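PDB 4FO0: actin-related protein 8 from Homo sapiens, which binds ATP with low basal ATPase activity, does not polymerise, and is a proposed core component of the INO80 chromatin remodelling complex. Local coordinates for residues P154-G158 with Q159-H163; L203-P206 with D207-K211; K215-V218 with N219-L222; V232-E235 with S236-A239; F580-R583 with M584-R588. All coordinates share one frame; numbering follows the deposited sequence. Where two conformers were deposited one is given.

All five contacts are local, between residues a few positions apart. Contacts 2, 3 and 4 follow one beta-alpha-beta unit and the helix 235-243 after it. Contacts 2 and 4 are buried and touch directly, joined by Asp207 and Ser236; contact 2 is an isoleucine-proline-tyrosine cluster, while contact 4 adds a histidine, a cysteine and buried polar groups. Contact 1, a small hairpin, lies beside the nucleotide and is held mainly by backbone bonds, with Arg156 and Arg157 at its turn. Contact 3 is half buried, its apolar side chains lying against the sheet and helix 170-187. Contact 5 is nearest the surface, carries the salt bridge among these contacts, and meets contact 3 through Val582 and Lys215.

Contact 1. Residues P154-G158 with Q159-H163; sequences PIRRG and QLNIH
Gln159 pairs with Arg156 through two backbone bonds, one in each direction. Gln159 N donates to Arg156 O at 2.9 Å, coming from well above the carbonyl plane, while Arg156 N reaches Gln159 O at 3.0 Å, nearly straight down the acceptor's bond. Between the two residues Arg157 and Gly158 form a type I' turn, both with positive phi. The same Gln159 O also lies 3.4 Å from Ile155 CG2, the methyl that stands anti to its own backbone N. Leu160 then sits opposite Ile155 as the non-hydrogen-bonded pair; their side chains diverge, and CD2 of the leucine stays 4.3 Å from Ile155 CG1. A water lies between the strands, 3.0 Å from Arg156 O and 3.2 Å from Leu160 O. Asn161 closes the ladder, its N donating to Pro154 O at 2.7 Å, and its side chain lies side by side with that of Arg156, though their detailed fit is doubtful in the model. The Asn161 amide bonds through ND2 to Trp153 O. Arg156 folds back on its own strand, NE donating in the guanidinium plane to Ile155 O at 2.6 Å, and its NH1 and NH2 bond to Ser59 O and Ser24 O. This tight two-stranded hairpin, with Gly158 N bonded to the ATP-binding Ser24 through OG, probably corresponds to the sensor loop of actin beside the nucleotide phosphates.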
loop_
_atom_site.group_PDB
_atom_site.type_symbol
_atom_site.label_atom_id
_atom_site.label_comp_id
_atom_site.label_asym_id
_atom_site.label_seq_id
_atom_site.Cartn_x
_atom_site.Cartn_y
_atom_site.Cartn_z
ATOM N N PRO A 154 13.127 1.133 2.982
ATOM C CA PRO A 154 13.464 -0.178 3.547
ATOM C C PRO A 154 12.512 -1.272 3.091
ATOM O O PRO A 154 12.823 -2.452 3.209
ATOM C CB PRO A 154 13.309 0.044 5.047
ATOM C CG PRO A 154 13.500 1.504 5.233
ATOM C CD PRO A 154 12.895 2.141 4.024
ATOM N N ILE A 155 11.352 -0.889 2.579
ATOM C CA ILE A 155 10.405 -1.878 2.111
ATOM C C ILE A 155 9.926 -1.558 0.702
ATOM O O ILE A 155 9.590 -0.413 0.392
ATOM C CB ILE A 155 9.227 -2.004 3.088
ATOM C CG1 ILE A 155 9.765 -2.356 4.476
ATOM C CG2 ILE A 155 8.214 -3.045 2.592
ATOM C CD1 ILE A 155 8.697 -2.535 5.497
ATOM N N ARG A 156 9.930 -2.575 -0.150
ATOM C CA ARG A 156 9.482 -2.452 -1.536
ATOM C C ARG A 156 8.607 -3.647 -1.840
ATOM O O ARG A 156 8.956 -4.781 -1.487
ATOM C CB ARG A 156 10.669 -2.443 -2.521
ATOM C CG ARG A 156 11.679 -1.300 -2.347
ATOM C CD ARG A 156 11.166 0.042 -2.865
ATOM N NE ARG A 156 10.179 0.616 -1.953
ATOM C CZ ARG A 156 9.532 1.762 -2.149
ATOM N NH1 ARG A 156 9.755 2.481 -3.242
ATOM N NH2 ARG A 156 8.647 2.184 -1.249
ATOM N N ARG A 157 7.474 -3.403 -2.487
ATOM C CA ARG A 157 6.579 -4.494 -2.852
ATOM C C ARG A 157 6.312 -5.408 -1.661
ATOM O O ARG A 157 6.211 -6.630 -1.813
ATOM C CB ARG A 157 7.158 -5.285 -4.032
ATOM C CG ARG A 157 6.753 -4.708 -5.384
ATOM C CD ARG A 157 7.450 -5.422 -6.537
ATOM N NE ARG A 157 8.698 -4.767 -6.930
ATOM C CZ ARG A 157 8.783 -3.493 -7.312
ATOM N NH1 ARG A 157 7.692 -2.710 -7.350
ATOM N NH2 ARG A 157 9.968 -2.996 -7.651
ATOM N N GLY A 158 6.228 -4.799 -0.478
ATOM C CA GLY A 158 5.837 -5.494 0.739
ATOM C C GLY A 158 6.869 -6.446 1.310
ATOM O O GLY A 158 6.564 -7.228 2.219
ATOM N N GLN A 159 8.087 -6.402 0.778
ATOM C CA GLN A 159 9.144 -7.193 1.387
ATOM C C GLN A 159 10.371 -6.333 1.660
ATOM O O GLN A 159 10.451 -5.186 1.214
ATOM C CB GLN A 159 9.443 -8.457 0.572
ATOM C CG GLN A 159 8.254 -9.446 0.511
ATOM C CD GLN A 159 7.789 -9.968 1.890
ATOM O OE1 GLN A 159 8.396 -9.687 2.922
ATOM N NE2 GLN A 159 6.709 -10.741 1.893
ATOM N N LEU A 160 11.289 -6.843 2.481
ATOM C CA LEU A 160 12.468 -6.041 2.841
ATOM C C LEU A 160 13.220 -5.645 1.587
ATOM O O LEU A 160 13.435 -6.471 0.690
ATOM C CB LEU A 160 13.398 -6.799 3.780
ATOM C CG LEU A 160 12.836 -7.033 5.179
ATOM C CD1 LEU A 160 13.952 -7.340 6.132
ATOM C CD2 LEU A 160 12.096 -5.817 5.628
ATOM N N ASN A 161 13.611 -4.383 1.498
ATOM C CA ASN A 161 14.193 -3.918 0.248
ATOM C C ASN A 161 15.672 -4.217 0.145
ATOM O O ASN A 161 16.510 -3.338 0.390
ATOM C CB ASN A 161 13.970 -2.435 0.021
ATOM C CG ASN A 161 14.511 -1.996 -1.325
ATOM O OD1 ASN A 161 14.649 -2.824 -2.227
ATOM N ND2 ASN A 161 14.847 -0.718 -1.465
ATOM N N ILE A 162 15.979 -5.462 -0.213
ATOM C CA ILE A 162 17.352 -5.919 -0.370
ATOM C C ILE A 162 17.798 -5.814 -1.821
ATOM O O ILE A 162 17.077 -6.234 -2.734
ATOM C CB ILE A 162 17.488 -7.375 0.059
ATOM C CG1 ILE A 162 17.076 -7.522 1.522
ATOM C CG2 ILE A 162 18.906 -7.875 -0.219
ATOM C CD1 ILE A 162 18.072 -8.187 2.353
ATOM N N HIS A 163 18.991 -5.263 -2.028
ATOM C CA HIS A 163 19.472 -4.971 -3.375
ATOM C C HIS A 163 20.956 -4.647 -3.340
ATOM O O HIS A 163 21.496 -4.292 -2.292
ATOM C CB HIS A 163 18.716 -3.775 -3.935
ATOM C CG HIS A 163 18.937 -2.514 -3.154
ATOM N ND1 HIS A 163 20.117 -1.802 -3.212
ATOM C CD2 HIS A 163 18.144 -1.852 -2.279
ATOM C CE1 HIS A 163 20.035 -0.750 -2.415
ATOM N NE2 HIS A 163 18.848 -0.757 -1.837
HETATM O O HOH W 1 11.727 -5.930 -1.914
#

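Contact 2. Residues L203-P206 with D207-K211; sequences LLIP and DIYNK
Ile205 meets Tyr209 as the chain leaves strand 200-205 and bends back on itself. Its CD1 touches the root of the phenol ring, 3.8 Å from Tyr209 CG and equally near Tyr209 CD1, approaching at a slant that is neither over the face nor at the edge. The torsion explains the reach: with chi1 at 68°, Ile205 CG1 is wedged between its own N and carbonyl carbon, which turns the longer branch toward the loop. Tyr209 is set likewise, CG between N and C at chi1 50°, and the two side chains cross obliquely.

Pro206 fills the inside of the bend. Its CB lies 3.3 Å from Ile208 O, while CD stays 4.3 Å from Tyr209 CB, a looser apolar touch. The carbonyl of the proline takes the ring's rim: Pro206 O lies in the plane of the Tyr209 ring, 3.6 Å from CD1. No hydrogen bond links the two segments, so the bend relies on van der Waals contact here and on ties elsewhere. Asp207 OD1 is bonded to Ser236 OG and Ser268 OG, and Tyr209 OH to Trp593 O, with the Phe591 ring meeting the phenol at about 60°. With a serine in place of Tyr209, Ile205 CD1 would probably face a gap and Trp593 O lose its hydroxyl partner. The bend is the connection between strand and helix in a beta-alpha-beta crossover of the actin fold, where Asn210 N-caps helix 211-225 by accepting from His213 N.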
loop_
_atom_site.group_PDB
_atom_site.type_symbol
_atom_site.label_atom_id
_atom_site.label_comp_id
_atom_site.label_asym_id
_atom_site.label_seq_id
_atom_site.Cartn_x
_atom_site.Cartn_y
_atom_site.Cartn_z
ATOM N N LEU A 203 3.242 -6.328 16.334
ATOM C CA LEU A 203 3.787 -6.192 14.993
ATOM C C LEU A 203 2.936 -6.902 13.939
ATOM O O LEU A 203 2.789 -8.128 13.959
ATOM C CB LEU A 203 5.213 -6.743 14.936
ATOM C CG LEU A 203 5.907 -6.701 13.560
ATOM C CD1 LEU A 203 5.989 -5.277 13.015
ATOM C CD2 LEU A 203 7.298 -7.301 13.613
ATOM N N LEU A 204 2.388 -6.132 13.008
ATOM C CA LEU A 204 1.652 -6.717 11.896
ATOM C C LEU A 204 2.621 -7.115 10.801
ATOM O O LEU A 204 3.537 -6.360 10.466
ATOM C CB LEU A 204 0.677 -5.713 11.324
ATOM C CG LEU A 204 -0.719 -5.682 11.909
ATOM C CD1 LEU A 204 -0.671 -5.426 13.405
ATOM C CD2 LEU A 204 -1.500 -4.606 11.174
ATOM N N ILE A 205 2.415 -8.295 10.234
ATOM C CA ILE A 205 3.280 -8.778 9.176
ATOM C C ILE A 205 2.451 -9.220 7.980
ATOM O O ILE A 205 1.257 -9.480 8.105
ATOM C CB ILE A 205 4.152 -9.947 9.649
ATOM C CG1 ILE A 205 3.299 -11.187 9.919
ATOM C CG2 ILE A 205 4.906 -9.571 10.881
ATOM C CD1 ILE A 205 4.119 -12.397 10.234
ATOM N N PRO A 206 3.089 -9.314 6.812
ATOM C CA PRO A 206 2.372 -9.715 5.600
ATOM C C PRO A 206 1.736 -11.086 5.774
ATOM O O PRO A 206 2.202 -11.912 6.555
ATOM C CB PRO A 206 3.473 -9.800 4.541
ATOM C CG PRO A 206 4.637 -8.993 5.104
ATOM C CD PRO A 206 4.539 -9.154 6.594
ATOM N N ASP A 207 0.668 -11.314 5.028
ATOM C CA ASP A 207 -0.017 -12.593 5.010
ATOM C C ASP A 207 0.925 -13.740 4.611
ATOM O O ASP A 207 1.016 -14.751 5.307
ATOM C CB ASP A 207 -1.187 -12.486 4.037
ATOM C CG ASP A 207 -2.217 -13.548 4.258
ATOM O OD1 ASP A 207 -2.454 -13.895 5.435
ATOM O OD2 ASP A 207 -2.780 -14.036 3.254
ATOM N N ILE A 208 1.601 -13.576 3.473
ATOM C CA ILE A 208 2.744 -14.407 3.086
ATOM C C ILE A 208 4.005 -13.675 3.554
ATOM O O ILE A 208 4.356 -12.619 3.024
ATOM C CB ILE A 208 2.787 -14.630 1.553
ATOM C CG1 ILE A 208 1.562 -15.410 1.086
ATOM C CG2 ILE A 208 4.022 -15.381 1.131
ATOM C CD1 ILE A 208 1.368 -15.392 -0.413
ATOM N N TYR A 209 4.671 -14.221 4.567
ATOM C CA TYR A 209 5.788 -13.529 5.218
ATOM C C TYR A 209 7.084 -14.290 5.019
ATOM O O TYR A 209 7.084 -15.449 4.652
ATOM C CB TYR A 209 5.530 -13.368 6.731
ATOM C CG TYR A 209 5.128 -14.667 7.378
ATOM C CD1 TYR A 209 3.789 -15.016 7.509
ATOM C CD2 TYR A 209 6.086 -15.576 7.801
ATOM C CE1 TYR A 209 3.417 -16.228 8.071
ATOM C CE2 TYR A 209 5.720 -16.793 8.363
ATOM C CZ TYR A 209 4.388 -17.108 8.495
ATOM O OH TYR A 209 4.032 -18.308 9.048
ATOM N N ASN A 210 8.196 -13.627 5.278
ATOM C CA ASN A 210 9.476 -14.278 5.195
ATOM C C ASN A 210 9.978 -14.581 6.609
ATOM O O ASN A 210 10.253 -13.660 7.383
ATOM C CB ASN A 210 10.433 -13.366 4.441
ATOM C CG ASN A 210 11.844 -13.901 4.400
ATOM O OD1 ASN A 210 12.361 -14.420 5.397
ATOM N ND2 ASN A 210 12.489 -13.768 3.242
ATOM N N LYS A 211 10.082 -15.864 6.951
ATOM C CA LYS A 211 10.429 -16.261 8.321
ATOM C C LYS A 211 11.708 -15.602 8.815
ATOM O O LYS A 211 11.748 -15.034 9.906
ATOM C CB LYS A 211 10.556 -17.778 8.445
ATOM C CG LYS A 211 9.246 -18.534 8.315
ATOM C CD LYS A 211 9.506 -20.038 8.353
ATOM C CE LYS A 211 8.247 -20.840 8.050
ATOM N NZ LYS A 211 7.683 -20.543 6.696
#

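Contact 3. Residues K215-V218 with N219-L222; sequences KELV and NMIL
Leu217 and Met220 lie side by side on helix 211-225, the helical arm of the beta-alpha-beta crossover that links strand 200-205 to strand 229-234. Four backbone bonds of i to i+4 type carry the turn: Asn219 N to Lys215 O, Met220 N to Glu216 O, Ile221 N to Leu217 O at 2.7 Å, and Leu222 N to Val218 O. The Met220 bond is the most bent at its hydrogen, 144°. A wider pi-type turn begins at Met220.

Met220 shows how the side chains lie on this backbone. Its CB rests over the carbonyls one turn back, 3.2 Å from Leu217 O and 3.5 Å from Glu216 O. From there CG leaves anti to the backbone N (chi1 -179°), which sets the chain beside Leu217; beyond SD the bend at chi3 swings CE back. CE ends 3.9 Å from Leu217 CD2, and no nearer to that leucine's carbonyl oxygen. The same side chain packs on Ile177, Glu178 and Trp181 of helix 170-187.

Val218, Ile221 and Leu222 turn toward Ile230 of strand 229-234, the sheet side of the helix, and Val218 also meets Val232 there. Asn219 lies along another side, where its OD1 accepts from Trp577 NE1 of helix 574-580, tying this helix to the C-terminal part of the chain. Ile221 CG1 lies 3.3 Å from Leu217 O, the oxygen that accepts from Ile221 N. One turn apart, Val218 CG1 and Leu222 CD1 point the same way and touch at 4.0 Å.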
loop_
_atom_site.group_PDB
_atom_site.type_symbol
_atom_site.label_atom_id
_atom_site.label_comp_id
_atom_site.label_asym_id
_atom_site.label_seq_id
_atom_site.Cartn_x
_atom_site.Cartn_y
_atom_site.Cartn_z
ATOM N N LYS A 215 11.812 -12.982 11.903
ATOM C CA LYS A 215 12.735 -13.308 12.985
ATOM C C LYS A 215 13.597 -12.096 13.332
ATOM O O LYS A 215 13.644 -11.656 14.478
ATOM C CB LYS A 215 13.614 -14.486 12.577
ATOM C CG LYS A 215 14.573 -14.972 13.648
ATOM C CD LYS A 215 15.645 -15.904 13.071
ATOM C CE LYS A 215 16.774 -15.123 12.402
ATOM N NZ LYS A 215 17.714 -15.995 11.635
ATOM N N GLU A 216 14.260 -11.547 12.321
ATOM C CA GLU A 216 15.130 -10.391 12.486
ATOM C C GLU A 216 14.435 -9.177 13.088
ATOM O O GLU A 216 15.034 -8.430 13.861
ATOM C CB GLU A 216 15.713 -9.987 11.133
ATOM C CG GLU A 216 16.713 -10.968 10.559
ATOM C CD GLU A 216 18.033 -10.938 11.296
ATOM O OE1 GLU A 216 18.212 -10.042 12.153
ATOM O OE2 GLU A 216 18.888 -11.807 11.017
ATOM N N LEU A 217 13.185 -8.964 12.699
ATOM C CA LEU A 217 12.433 -7.795 13.129
ATOM C C LEU A 217 12.086 -7.944 14.593
ATOM O O LEU A 217 12.288 -7.033 15.398
ATOM C CB LEU A 217 11.149 -7.659 12.307
ATOM C CG LEU A 217 11.364 -7.139 10.885
ATOM C CD1 LEU A 217 10.077 -7.251 10.074
ATOM C CD2 LEU A 217 11.876 -5.700 10.909
ATOM N N VAL A 218 11.545 -9.107 14.922
ATOM C CA VAL A 218 11.295 -9.469 16.297
ATOM C C VAL A 218 12.560 -9.266 17.118
ATOM O O VAL A 218 12.527 -8.689 18.206
ATOM C CB VAL A 218 10.875 -10.930 16.405
ATOM C CG1 VAL A 218 10.846 -11.351 17.864
ATOM C CG2 VAL A 218 9.526 -11.140 15.729
ATOM N N ASN A 219 13.688 -9.733 16.598
ATOM C CA ASN A 219 14.925 -9.553 17.334
ATOM C C ASN A 219 15.199 -8.071 17.533
ATOM O O ASN A 219 15.622 -7.633 18.601
ATOM C CB ASN A 219 16.097 -10.254 16.652
ATOM C CG ASN A 219 17.382 -10.103 17.435
ATOM O OD1 ASN A 219 17.585 -10.755 18.464
ATOM N ND2 ASN A 219 18.251 -9.224 16.966
ATOM N N MET A 220 14.922 -7.297 16.498
ATOM C CA MET A 220 15.148 -5.873 16.561
ATOM C C MET A 220 14.245 -5.244 17.624
ATOM O O MET A 220 14.717 -4.497 18.478
ATOM C CB MET A 220 14.929 -5.228 15.188
ATOM C CG MET A 220 15.172 -3.744 15.212
ATOM S SD MET A 220 14.344 -2.823 13.918
ATOM C CE MET A 220 12.661 -3.431 14.027
ATOM N N ILE A 221 12.951 -5.543 17.569
ATOM C CA ILE A 221 12.001 -5.005 18.545
ATOM C C ILE A 221 12.408 -5.277 19.996
ATOM O O ILE A 221 12.457 -4.372 20.829
ATOM C CB ILE A 221 10.603 -5.612 18.370
ATOM C CG1 ILE A 221 10.041 -5.285 16.991
ATOM C CG2 ILE A 221 9.690 -5.076 19.438
ATOM C CD1 ILE A 221 10.016 -3.820 16.731
ATOM N N LEU A 222 12.684 -6.543 20.290
ATOM C CA LEU A 222 12.974 -6.969 21.649
ATOM C C LEU A 222 14.385 -6.599 22.111
ATOM O O LEU A 222 14.559 -5.970 23.159
ATOM C CB LEU A 222 12.739 -8.480 21.781
ATOM C CG LEU A 222 11.275 -8.890 21.625
ATOM C CD1 LEU A 222 11.129 -10.377 21.781
ATOM C CD2 LEU A 222 10.404 -8.158 22.633
#

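Contact 4. Residues V232-E235 with S236-A239; sequences VHQE and SVCA
His233 and Val237 cross at about a right angle where strand 229-234 passes into helix 235-243. The imidazole meets the valine with its outer atoms, NE2 and CE1, NE2 being 3.9 Å from Val237 CG1; that methyl is anti to its backbone N (chi1 176°), which lays it toward the ring. With chi1 at -141° and chi2 at -24°, His233 ND1 faces the next backbone amide and accepts from Gln234 N at 3.0 Å, the donor tilted from the ring plane. Cys238 SG lies 4.0 Å from His233 CB and stands obliquely to the ring, 5.1 Å from its centroid. With an alanine here instead of His233, Gln234 N is likely to lose its imidazole acceptor and Val237 CG1 its neighbour.

The helix starts from the N-cap Gln234, whose O accepts from Cys238 N at 3.1 Å. The Glu235 chain is extended beyond CG, with OE2 bonded to His21 NE2 and the side chain about 4 Å from the magnesium ion. The junction is thus a strand running into an N-capped helix beside the nucleotide site of the actin fold. Strand 200-205 flanks the turn, Leu204 lying on Cys238 and Ile205 joining His233 and Glu235 by backbone bonds.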
loop_
_atom_site.group_PDB
_atom_site.type_symbol
_atom_site.label_atom_id
_atom_site.label_comp_id
_atom_site.label_asym_id
_atom_site.label_seq_id
_atom_site.Cartn_x
_atom_site.Cartn_y
_atom_site.Cartn_z
ATOM N N VAL A 232 3.305 -11.000 17.273
ATOM C CA VAL A 232 3.318 -10.872 15.832
ATOM C C VAL A 232 2.028 -11.445 15.270
ATOM O O VAL A 232 1.580 -12.500 15.702
ATOM C CB VAL A 232 4.516 -11.608 15.226
ATOM C CG1 VAL A 232 4.415 -11.603 13.736
ATOM C CG2 VAL A 232 5.793 -10.961 15.678
ATOM N N HIS A 233 1.419 -10.743 14.324
ATOM C CA HIS A 233 0.262 -11.295 13.645
ATOM C C HIS A 233 0.208 -10.852 12.189
ATOM O O HIS A 233 0.833 -9.867 11.804
ATOM C CB HIS A 233 -1.017 -10.896 14.369
ATOM C CG HIS A 233 -2.037 -11.988 14.428
ATOM N ND1 HIS A 233 -2.072 -13.020 13.514
ATOM C CD2 HIS A 233 -3.046 -12.219 15.303
ATOM C CE1 HIS A 233 -3.068 -13.836 13.817
ATOM N NE2 HIS A 233 -3.673 -13.371 14.897
ATOM N N GLN A 234 -0.548 -11.578 11.381
ATOM C CA GLN A 234 -0.676 -11.251 9.974
ATOM C C GLN A 234 -1.622 -10.091 9.767
ATOM O O GLN A 234 -2.640 -9.984 10.445
ATOM C CB GLN A 234 -1.173 -12.451 9.207
ATOM C CG GLN A 234 -0.291 -13.636 9.393
ATOM C CD GLN A 234 -0.965 -14.884 8.936
ATOM O OE1 GLN A 234 -0.695 -15.381 7.844
ATOM N NE2 GLN A 234 -1.875 -15.396 9.756
ATOM N N GLU A 235 -1.283 -9.229 8.817
ATOM C CA GLU A 235 -2.058 -8.029 8.592
ATOM C C GLU A 235 -3.457 -8.409 8.075
ATOM O O GLU A 235 -4.429 -7.687 8.290
ATOM C CB GLU A 235 -1.307 -7.056 7.657
ATOM C CG GLU A 235 -1.182 -7.520 6.197
ATOM C CD GLU A 235 -0.003 -6.891 5.420
ATOM O OE1 GLU A 235 0.478 -7.536 4.458
ATOM O OE2 GLU A 235 0.436 -5.764 5.744
ATOM N N SER A 236 -3.564 -9.558 7.421
ATOM C CA SER A 236 -4.851 -10.006 6.890
ATOM C C SER A 236 -5.844 -10.369 8.006
ATOM O O SER A 236 -7.015 -9.996 7.957
ATOM C CB SER A 236 -4.653 -11.201 5.965
ATOM O OG SER A 236 -3.802 -12.152 6.581
ATOM N N VAL A 237 -5.380 -11.107 9.009
ATOM C CA VAL A 237 -6.247 -11.464 10.110
ATOM C C VAL A 237 -6.628 -10.206 10.881
ATOM O O VAL A 237 -7.790 -10.025 11.265
ATOM C CB VAL A 237 -5.582 -12.464 11.053
ATOM C CG1 VAL A 237 -6.478 -12.723 12.240
ATOM C CG2 VAL A 237 -5.263 -13.741 10.320
ATOM N N CYS A 238 -5.644 -9.337 11.099
ATOM C CA CYS A 238 -5.896 -8.076 11.784
ATOM C C CYS A 238 -6.972 -7.261 11.079
ATOM O O CYS A 238 -7.855 -6.692 11.718
ATOM C CB CYS A 238 -4.610 -7.279 11.938
ATOM S SG CYS A 238 -3.473 -8.024 13.146
ATOM N N ALA A 239 -6.905 -7.221 9.756
ATOM C CA ALA A 239 -7.924 -6.535 8.988
ATOM C C ALA A 239 -9.321 -7.041 9.349
ATOM O O ALA A 239 -10.245 -6.241 9.480
ATOM C CB ALA A 239 -7.670 -6.698 7.500
#

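Contact 5. Residues F580-R583 with M584-R588; sequences FGVR and MLRER
Phe580 to Arg583 make a type II' turn that joins helix 574-580 to helix 583-588 near the C-terminal end of the chain, with Gly581 at phi 49° just after the first helix, and the second opens from it by bonds Met584 N to Gly581 O at 2.7 Å, Arg586 N to Val582 O at 3.3 Å and Glu587 N to Arg583 O at 2.9 Å.

Arg583 and Glu587, one turn apart, form a salt bridge, NE to OE2 at 3.1 Å. The oxygen sits over a face of the guanidinium and no N-H points at it, so the attraction is of charge alone; the carboxylate is turned 66° to the guanidinium plane. The arginine chain is extended from CG to NE, its CG anti to the backbone N, which brings a face of the headgroup to OE2.

Arg586 bends back at chi3 over the turn. Its NH2 lies 3.5 Å from Val582 CG1, and one face of its guanidinium has Val582 O 4.2 Å above the plane, over the centre. Met584, bent at chi2 and chi3, makes a Met-aromatic contact with Phe580: SD is 5.3 Å from the ring centroid, well off the normal, and 4.1 Å from Phe580 CB.

Met584 and Leu585 face inward onto Ile572 of strand 572-573, with Leu585 also on Trp577 of helix 574-580 and on Trp593; Arg588 NH1 makes a salt bridge to Glu576 OE2 of that same helix.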
loop_
_atom_site.group_PDB
_atom_site.type_symbol
_atom_site.label_atom_id
_atom_site.label_comp_id
_atom_site.label_asym_id
_atom_site.label_seq_id
_atom_site.Cartn_x
_atom_site.Cartn_y
_atom_site.Cartn_z
ATOM N N PHE A 580 15.759 -18.671 23.736
ATOM C CA PHE A 580 15.339 -19.706 22.808
ATOM C C PHE A 580 15.211 -19.156 21.402
ATOM O O PHE A 580 15.178 -19.906 20.432
ATOM C CB PHE A 580 14.008 -20.295 23.249
ATOM C CG PHE A 580 14.045 -20.904 24.613
ATOM C CD1 PHE A 580 14.369 -22.234 24.778
ATOM C CD2 PHE A 580 13.761 -20.145 25.729
ATOM C CE1 PHE A 580 14.406 -22.799 26.032
ATOM C CE2 PHE A 580 13.797 -20.703 26.985
ATOM C CZ PHE A 580 14.120 -22.033 27.138
ATOM N N GLY A 581 15.134 -17.836 21.300
ATOM C CA GLY A 581 14.906 -17.188 20.024
ATOM C C GLY A 581 13.752 -17.767 19.216
ATOM O O GLY A 581 12.644 -17.987 19.727
ATOM N N VAL A 582 14.038 -18.014 17.940
ATOM C CA VAL A 582 13.053 -18.422 16.945
ATOM C C VAL A 582 12.121 -19.516 17.426
ATOM O O VAL A 582 11.007 -19.674 16.915
ATOM C CB VAL A 582 13.763 -18.945 15.694
ATOM C CG1 VAL A 582 12.774 -19.076 14.537
ATOM C CG2 VAL A 582 14.931 -18.030 15.348
ATOM N N ARG A 583 12.597 -20.293 18.386
ATOM C CA ARG A 583 11.801 -21.362 18.955
ATOM C C ARG A 583 10.474 -20.805 19.485
ATOM O O ARG A 583 9.456 -21.492 19.484
ATOM C CB ARG A 583 12.587 -22.032 20.077
ATOM C CG ARG A 583 12.056 -23.380 20.508
ATOM C CD ARG A 583 12.381 -23.602 21.973
ATOM N NE ARG A 583 12.357 -25.011 22.349
ATOM C CZ ARG A 583 12.308 -25.439 23.606
ATOM N NH1 ARG A 583 12.260 -24.560 24.600
ATOM N NH2 ARG A 583 12.294 -26.741 23.870
ATOM N N MET A 584 10.488 -19.548 19.919
ATOM C CA MET A 584 9.305 -18.943 20.516
ATOM C C MET A 584 8.200 -18.784 19.495
ATOM O O MET A 584 7.038 -19.079 19.765
ATOM C CB MET A 584 9.647 -17.590 21.122
ATOM C CG MET A 584 10.810 -17.643 22.100
ATOM S SD MET A 584 10.370 -18.512 23.616
ATOM C CE MET A 584 8.788 -19.237 23.181
ATOM N N LEU A 585 8.577 -18.328 18.310
ATOM C CA LEU A 585 7.630 -18.153 17.219
ATOM C C LEU A 585 7.021 -19.485 16.813
ATOM O O LEU A 585 5.808 -19.589 16.634
ATOM C CB LEU A 585 8.316 -17.469 16.034
ATOM C CG LEU A 585 8.786 -16.060 16.416
ATOM C CD1 LEU A 585 9.853 -15.541 15.484
ATOM C CD2 LEU A 585 7.608 -15.095 16.476
ATOM N N ARG A 586 7.857 -20.511 16.675
ATOM C CA ARG A 586 7.339 -21.834 16.353
ATOM C C ARG A 586 6.350 -22.309 17.409
ATOM O O ARG A 586 5.290 -22.840 17.081
ATOM C CB ARG A 586 8.467 -22.848 16.158
ATOM C CG ARG A 586 9.038 -22.813 14.751
ATOM C CD ARG A 586 9.971 -23.966 14.481
ATOM N NE ARG A 586 11.159 -23.918 15.327
ATOM C CZ ARG A 586 12.267 -23.242 15.033
ATOM N NH1 ARG A 586 13.296 -23.270 15.873
ATOM N NH2 ARG A 586 12.349 -22.541 13.904
ATOM N N GLU A 587 6.688 -22.102 18.676
ATOM C CA GLU A 587 5.808 -22.531 19.756
ATOM C C GLU A 587 4.562 -21.669 19.849
ATOM O O GLU A 587 3.449 -22.180 19.908
ATOM C CB GLU A 587 6.532 -22.496 21.103
ATOM C CG GLU A 587 7.602 -23.563 21.293
ATOM C CD GLU A 587 8.391 -23.364 22.582
ATOM O OE1 GLU A 587 7.889 -22.661 23.489
ATOM O OE2 GLU A 587 9.518 -23.898 22.686
ATOM N N ARG A 588 4.753 -20.358 19.836
ATOM C CA ARG A 588 3.756 -19.461 20.396
ATOM C C ARG A 588 3.092 -18.487 19.425
ATOM O O ARG A 588 2.386 -17.568 19.845
ATOM C CB ARG A 588 4.389 -18.684 21.552
ATOM C CG ARG A 588 3.395 -18.085 22.498
ATOM C CD ARG A 588 4.104 -17.334 23.575
ATOM N NE ARG A 588 4.927 -18.208 24.400
ATOM C CZ ARG A 588 5.720 -17.761 25.365
ATOM N NH1 ARG A 588 5.787 -16.458 25.608
ATOM N NH2 ARG A 588 6.449 -18.602 26.078
#